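Local coordinates for GTPase activator-like protein (Chaetomium thermophilum, PDB 5HIU) that is the fungal counterpart of tuberin (TSC2), represented here by its helical N-terminal part, and probably acts, as a whole protein, as a GTPase activator, at residues Thr285-Ile288 with Leu289-Leu293; Pro375-Glu379 with Glu380-Pro384. All coordinates share one frame; numbering follows the deposited sequence.

Contact 1. Residues Thr285-Ile288 with Leu289-Leu293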
ATOM      1  N   THR A 285       4.654  12.987  -9.980  1.00 70.70           N
ATOM      2  CA  THR A 285       3.928  11.758 -10.323  1.00 65.65           C
ATOM      3  C   THR A 285       3.643  11.635 -11.818  1.00 65.39           C
ATOM      4  O   THR A 285       3.837  10.567 -12.405  1.00 63.91           O
ATOM      5  CB  THR A 285       2.601  11.694  -9.554  1.00 65.39           C
ATOM      6  OG1 THR A 285       2.850  11.919  -8.154  1.00 67.19           O
ATOM      7  CG2 THR A 285       1.911  10.344  -9.759  1.00 64.01           C
ATOM      8  N   VAL A 286       3.181  12.722 -12.434  1.00 65.61           N
ATOM      9  CA  VAL A 286       2.925  12.725 -13.880  1.00 65.22           C
ATOM     10  C   VAL A 286       4.210  12.399 -14.635  1.00 69.09           C
ATOM     11  O   VAL A 286       4.248  11.534 -15.516  1.00 67.51           O
ATOM     12  CB  VAL A 286       2.387  14.094 -14.353  1.00 66.52           C
ATOM     13  CG1 VAL A 286       2.370  14.188 -15.864  1.00 66.56           C
ATOM     14  CG2 VAL A 286       0.988  14.329 -13.821  1.00 69.07           C
ATOM     15  N   ARG A 287       5.259  13.132 -14.285  1.00 78.52           N
ATOM     16  CA  ARG A 287       6.603  12.953 -14.834  1.00 81.76           C
ATOM     17  C   ARG A 287       7.087  11.507 -14.704  1.00 83.23           C
ATOM     18  O   ARG A 287       7.617  10.931 -15.662  1.00 78.63           O
ATOM     19  CB  ARG A 287       7.537  13.901 -14.082  1.00 92.52           C
ATOM     20  CG  ARG A 287       9.011  13.834 -14.454  1.00102.58           C
ATOM     21  CD  ARG A 287       9.676  15.193 -14.266  1.00103.85           C
ATOM     22  NE  ARG A 287       9.217  15.869 -13.052  1.00102.29           N
ATOM     23  CZ  ARG A 287       9.849  15.859 -11.878  1.00115.74           C
ATOM     24  NH1 ARG A 287      11.002  15.210 -11.714  1.00117.02           N
ATOM     25  NH2 ARG A 287       9.321  16.518 -10.848  1.00125.46           N
ATOM     26  N   ILE A 288       6.881  10.935 -13.512  1.00 79.33           N
ATOM     27  CA  ILE A 288       7.208   9.530 -13.224  1.00 76.15           C
ATOM     28  C   ILE A 288       6.419   8.597 -14.120  1.00 71.92           C
ATOM     29  O   ILE A 288       6.980   7.702 -14.743  1.00 76.93           O
ATOM     30  CB  ILE A 288       6.929   9.179 -11.734  1.00 72.67           C
ATOM     31  CG1 ILE A 288       7.994   9.815 -10.840  1.00 73.82           C
ATOM     32  CG2 ILE A 288       6.890   7.665 -11.495  1.00 69.76           C
ATOM     33  CD1 ILE A 288       7.599   9.923  -9.380  1.00 75.54           C
ATOM     34  N   LEU A 289       5.107   8.799 -14.149  1.00 68.39           N
ATOM     35  CA  LEU A 289       4.201   7.976 -14.956  1.00 65.60           C
ATOM     36  C   LEU A 289       4.550   8.004 -16.441  1.00 70.58           C
ATOM     37  O   LEU A 289       4.364   7.003 -17.152  1.00 72.33           O
ATOM     38  CB  LEU A 289       2.767   8.482 -14.796  1.00 62.42           C
ATOM     39  CG  LEU A 289       2.013   8.154 -13.518  1.00 56.56           C
ATOM     40  CD1 LEU A 289       0.775   9.028 -13.427  1.00 55.66           C
ATOM     41  CD2 LEU A 289       1.629   6.683 -13.480  1.00 55.32           C
ATOM     42  N   LEU A 290       5.011   9.160 -16.918  1.00 73.20           N
ATOM     43  CA  LEU A 290       5.396   9.287 -18.319  1.00 80.42           C
ATOM     44  C   LEU A 290       6.716   8.601 -18.524  1.00 88.86           C
ATOM     45  O   LEU A 290       6.882   7.888 -19.520  1.00 82.94           O
ATOM     46  CB  LEU A 290       5.507  10.744 -18.746  1.00 81.00           C
ATOM     47  CG  LEU A 290       4.172  11.453 -18.940  1.00 83.00           C
ATOM     48  CD1 LEU A 290       4.399  12.958 -18.957  1.00 89.39           C
ATOM     49  CD2 LEU A 290       3.477  10.986 -20.209  1.00 81.33           C
ATOM     50  N   ASP A 291       7.641   8.814 -17.575  1.00 96.13           N
ATOM     51  CA  ASP A 291       8.947   8.130 -17.572  1.00 99.56           C
ATOM     52  C   ASP A 291       8.782   6.639 -17.840  1.00 97.26           C
ATOM     53  O   ASP A 291       9.568   6.061 -18.569  1.00 98.11           O
ATOM     54  CB  ASP A 291       9.692   8.308 -16.237  1.00 99.93           C
ATOM     55  CG  ASP A 291      10.417   9.636 -16.123  1.00101.40           C
ATOM     56  OD1 ASP A 291      10.612  10.340 -17.137  1.00106.01           O
ATOM     57  OD2 ASP A 291      10.805   9.969 -14.985  1.00102.02           O
ATOM     58  N   PHE A 292       7.756   6.014 -17.273  1.00 92.62           N
ATOM     59  CA  PHE A 292       7.534   4.602 -17.540  1.00 97.31           C
ATOM     60  C   PHE A 292       7.350   4.383 -19.025  1.00100.50           C
ATOM     61  O   PHE A 292       7.749   3.355 -19.557  1.00109.56           O
ATOM     62  CB  PHE A 292       6.349   4.064 -16.746  1.00 96.46           C
ATOM     63  CG  PHE A 292       6.532   4.166 -15.257  1.00 99.42           C
ATOM     64  CD1 PHE A 292       7.751   3.838 -14.666  1.00100.31           C
ATOM     65  CD2 PHE A 292       5.488   4.587 -14.439  1.00101.39           C
ATOM     66  CE1 PHE A 292       7.917   3.930 -13.291  1.00105.55           C
ATOM     67  CE2 PHE A 292       5.653   4.681 -13.062  1.00 98.92           C
ATOM     68  CZ  PHE A 292       6.869   4.354 -12.486  1.00 96.85           C
ATOM     69  N   LEU A 293       6.777   5.377 -19.692  1.00102.56           N
ATOM     70  CA  LEU A 293       6.629   5.359 -21.138  1.00 99.07           C
ATOM     71  C   LEU A 293       7.892   5.875 -21.837  1.00 96.03           C
ATOM     72  O   LEU A 293       8.437   5.195 -22.708  1.00 93.22           O
ATOM     73  CB  LEU A 293       5.410   6.201 -21.536  1.00 99.64           C
ATOM     74  CG  LEU A 293       4.096   5.977 -20.768  1.00 91.83           C
ATOM     75  CD1 LEU A 293       3.000   6.916 -21.268  1.00 88.11           C
ATOM     76  CD2 LEU A 293       3.651   4.528 -20.878  1.00 86.29           C
TER

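Contact 2. Residues Pro375-Glu379 with Glu380-Pro384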
ATOM      1  N   PRO A 375      -9.833  18.093 -22.844  1.00 79.53           N
ATOM      2  CA  PRO A 375      -9.208  19.410 -23.050  1.00 81.25           C
ATOM      3  C   PRO A 375      -7.775  19.336 -23.547  1.00 82.26           C
ATOM      4  O   PRO A 375      -7.381  20.138 -24.394  1.00 93.39           O
ATOM      5  CB  PRO A 375      -9.227  20.058 -21.659  1.00 81.01           C
ATOM      6  CG  PRO A 375      -9.938  19.112 -20.745  1.00 80.88           C
ATOM      7  CD  PRO A 375     -10.540  18.009 -21.552  1.00 80.07           C
ATOM      8  N   ILE A 376      -7.009  18.384 -23.024  1.00 76.87           N
ATOM      9  CA  ILE A 376      -5.601  18.208 -23.401  1.00 79.91           C
ATOM     10  C   ILE A 376      -5.363  18.260 -24.920  1.00 82.90           C
ATOM     11  O   ILE A 376      -4.309  18.731 -25.372  1.00 83.80           O
ATOM     12  CB  ILE A 376      -5.019  16.892 -22.828  1.00 79.09           C
ATOM     13  CG1 ILE A 376      -3.519  16.783 -23.111  1.00 80.06           C
ATOM     14  CG2 ILE A 376      -5.720  15.671 -23.415  1.00 80.23           C
ATOM     15  CD1 ILE A 376      -2.868  15.564 -22.488  1.00 79.80           C
ATOM     16  N   LEU A 377      -6.324  17.793 -25.712  1.00 78.91           N
ATOM     17  CA  LEU A 377      -6.098  17.753 -27.130  1.00 84.46           C
ATOM     18  C   LEU A 377      -6.956  18.727 -27.972  1.00 90.23           C
ATOM     19  O   LEU A 377      -7.028  18.575 -29.197  1.00 90.84           O
ATOM     20  CB  LEU A 377      -6.148  16.298 -27.633  1.00 87.08           C
ATOM     21  CG  LEU A 377      -7.354  15.381 -27.461  1.00 87.01           C
ATOM     22  CD1 LEU A 377      -8.463  15.734 -28.423  1.00 97.55           C
ATOM     23  CD2 LEU A 377      -6.914  13.970 -27.764  1.00 84.76           C
ATOM     24  N   VAL A 378      -7.553  19.753 -27.364  1.00 87.49           N
ATOM     25  CA  VAL A 378      -8.422  20.636 -28.148  1.00 89.93           C
ATOM     26  C   VAL A 378      -7.661  21.603 -29.047  1.00 93.33           C
ATOM     27  O   VAL A 378      -8.061  21.799 -30.193  1.00 97.62           O
ATOM     28  CB  VAL A 378      -9.455  21.418 -27.308  1.00 91.26           C
ATOM     29  CG1 VAL A 378     -10.330  20.459 -26.519  1.00 90.66           C
ATOM     30  CG2 VAL A 378      -8.787  22.440 -26.407  1.00 93.07           C
ATOM     31  N   GLU A 379      -6.571  22.195 -28.561  1.00 92.11           N
ATOM     32  CA  GLU A 379      -5.850  23.209 -29.355  1.00 96.67           C
ATOM     33  C   GLU A 379      -4.708  22.613 -30.193  1.00 96.23           C
ATOM     34  O   GLU A 379      -3.786  23.334 -30.570  1.00 99.06           O
ATOM     35  CB  GLU A 379      -5.262  24.303 -28.443  1.00 98.99           C
ATOM     36  CG  GLU A 379      -6.258  25.088 -27.600  1.00101.60           C
ATOM     37  CD  GLU A 379      -6.995  26.175 -28.368  1.00104.16           C
ATOM     38  OE1 GLU A 379      -7.248  26.020 -29.584  1.00103.31           O
ATOM     39  OE2 GLU A 379      -7.337  27.194 -27.735  1.00107.83           O
ATOM     40  N   GLU A 380      -4.784  21.322 -30.516  1.00 90.85           N
ATOM     41  CA  GLU A 380      -3.584  20.546 -30.830  1.00 87.77           C
ATOM     42  C   GLU A 380      -3.661  19.733 -32.112  1.00 83.37           C
ATOM     43  O   GLU A 380      -4.729  19.312 -32.521  1.00 79.39           O
ATOM     44  CB  GLU A 380      -3.317  19.586 -29.679  1.00 85.36           C
ATOM     45  CG  GLU A 380      -3.330  20.231 -28.300  1.00 88.68           C
ATOM     46  CD  GLU A 380      -2.019  20.887 -27.917  1.00 93.24           C
ATOM     47  OE1 GLU A 380      -0.973  20.550 -28.512  1.00 93.77           O
ATOM     48  OE2 GLU A 380      -2.037  21.725 -26.988  1.00 97.57           O
ATOM     49  N   HIS A 381      -2.504  19.500 -32.722  1.00 86.15           N
ATOM     50  CA  HIS A 381      -2.384  18.627 -33.897  1.00 91.87           C
ATOM     51  C   HIS A 381      -2.666  17.178 -33.517  1.00 89.92           C
ATOM     52  O   HIS A 381      -2.109  16.687 -32.537  1.00 99.43           O
ATOM     53  CB  HIS A 381      -0.971  18.700 -34.471  1.00 99.76           C
ATOM     54  CG  HIS A 381      -0.566  20.073 -34.909  1.00109.76           C
ATOM     55  ND1 HIS A 381      -0.969  20.622 -36.109  1.00112.70           N
ATOM     56  CD2 HIS A 381       0.206  21.008 -34.307  1.00115.13           C
ATOM     57  CE1 HIS A 381      -0.464  21.837 -36.226  1.00117.78           C
ATOM     58  NE2 HIS A 381       0.252  22.096 -35.145  1.00119.94           N
ATOM     59  N   TRP A 382      -3.507  16.492 -34.286  1.00 82.55           N
ATOM     60  CA  TRP A 382      -3.936  15.136 -33.934  1.00 79.13           C
ATOM     61  C   TRP A 382      -3.249  14.031 -34.739  1.00 83.91           C
ATOM     62  O   TRP A 382      -3.446  12.847 -34.437  1.00 83.18           O
ATOM     63  CB  TRP A 382      -5.469  15.004 -34.047  1.00 75.47           C
ATOM     64  CG  TRP A 382      -6.239  15.779 -33.003  1.00 72.22           C
ATOM     65  CD1 TRP A 382      -5.716  16.461 -31.941  1.00 71.35           C
ATOM     66  CD2 TRP A 382      -7.669  15.901 -32.890  1.00 69.36           C
ATOM     67  NE1 TRP A 382      -6.725  17.021 -31.198  1.00 71.26           N
ATOM     68  CE2 TRP A 382      -7.933  16.695 -31.759  1.00 68.39           C
ATOM     69  CE3 TRP A 382      -8.746  15.429 -33.644  1.00 71.70           C
ATOM     70  CZ2 TRP A 382      -9.225  17.034 -31.360  1.00 66.06           C
ATOM     71  CZ3 TRP A 382     -10.036  15.774 -33.246  1.00 71.49           C
ATOM     72  CH2 TRP A 382     -10.257  16.573 -32.109  1.00 68.31           C
ATOM     73  N   GLU A 383      -2.452  14.403 -35.746  1.00 88.92           N
ATOM     74  CA  GLU A 383      -1.687  13.418 -36.523  1.00 93.14           C
ATOM     75  C   GLU A 383      -0.798  12.588 -35.612  1.00 92.83           C
ATOM     76  O   GLU A 383      -0.855  11.354 -35.651  1.00 95.18           O
ATOM     77  CB  GLU A 383      -0.828  14.076 -37.616  1.00 99.36           C
ATOM     78  CG  GLU A 383       0.098  13.098 -38.343  1.00104.02           C
ATOM     79  CD  GLU A 383       0.491  13.565 -39.741  1.00112.75           C
ATOM     80  OE1 GLU A 383      -0.025  13.002 -40.738  1.00110.02           O
ATOM     81  OE2 GLU A 383       1.316  14.501 -39.849  1.00118.14           O
ATOM     82  N   PRO A 384       0.014  13.253 -34.773  1.00 90.14           N
ATOM     83  CA  PRO A 384       0.902  12.440 -33.955  1.00 90.74           C
ATOM     84  C   PRO A 384       0.132  11.324 -33.256  1.00 92.14           C
ATOM     85  O   PRO A 384       0.518  10.155 -33.380  1.00 91.19           O
ATOM     86  CB  PRO A 384       1.490  13.447 -32.954  1.00 90.81           C
ATOM     87  CG  PRO A 384       1.300  14.795 -33.588  1.00 90.16           C
ATOM     88  CD  PRO A 384       0.035  14.676 -34.377  1.00 88.17           C
TER

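Contact 1. Residues Thr285-Ile288 with Leu289-Leu293
Four successive i-to-i+4 bonds join T285-I288 to L289-L293 as about two unbroken turns of alpha helix: the N-H groups of L289, L290, D291 and F292 reach the carbonyl oxygens of T285, V286, R287 and I288, from 2.8 Å (L289 N to T285 O) to 3.1 Å (F292 N to I288 O). The same spacing pairs the side chains. V286 CG1, anti to its own N (chi1 169°), runs alongside L290 and meets CD1 of that leucine at 3.9 Å. I288 and F292 also lie side by side, with I288 CG2 3.5 Å from F292 CZ at the ring's far end. I288 O lies over one face of the F292 ring, 3.4 Å above its plane and displaced toward the rim, while accepting the bond from F292 N. T285 and L289 touch more lightly through CG2 and CD1, 4.1 Å apart; the T285 hydroxyl is instead hydrogen-bonded to H281 O. These pairs face different neighbours within helix 281-294. T285, I288, L289 and F292 pack on helix 245-261, and L289 also reaches V318 of helix 302-322, whereas V286 meets P332 and V334 of a loop and L290 meets L338 and L339 of helix 336-348.

Contact 2. Residues Pro375-Glu379 with Glu380-Pro384
L377 and W382 supply both the polar and the apolar parts of this local contact, in the loop that leads from helix 352-366 into helix 383-391. The polar part is one side-chain-to-backbone hydrogen bond: W382 NE1 donates to L377 O at 2.6 Å, with an N-H...O angle of 156°. Its alignment is well defined at both ends. The oxygen lies 3° out of the indole plane, and NE1 lies in the plane of the L377 carbonyl. The indole therefore meets the peptide group by its pyrrole edge.

The apolar part comes from the same two residues. Their side chains cross at about a right angle, and L377 CD1 lies 3.3 Å from W382 CZ2 and 3.5 Å from W382 CE2, above the indole plane and beyond the rim at the CE2-CZ2 bond of the benzo ring. L377 has an unusual first torsion, with CG between the backbone N and the carbonyl carbon (chi1 58°), which brings the branch to the indole while its carbonyl accepts the hydrogen bond from NE1. Beyond the two segments, F366 meets the W382 ring edge-to-face and also touches L377.

A further set of contacts is made by the aliphatic part of E380. CG, not the carboxylate, makes the approach: E380 CG lies 3.4 Å from I376 O, whereas E380 OE2 is 4.1 Å from that oxygen. L336 of helix 336-348 touches I376, L377 and E380.

Chemically, the buried indole has its N-H satisfied by a main-chain carbonyl five residues earlier. The near-coplanar bond restricts rotation of the ring, and the leucine probably limits it further, which would hold the loop close to the start of helix 383-391.

How the contacts relate
Contact 1 precedes contact 2 along the chain, and the two lie on the same side of the chain's centre. Their centres are 20 Å apart and their nearest atoms about 8 Å, so they do not touch. Helix 336-348 provides a shared neighbour, touching side chains of both. Contact 1 repeats main-chain bonding within a regular helix, whereas contact 2 uses an indole N-H to fix an irregular connection. Contact 2 is also more peripheral, 35 Å from the chain's centre against 19 Å for contact 1. Both belong to the DUF3384 family region, in which no active site or ligand is known to which they could be related.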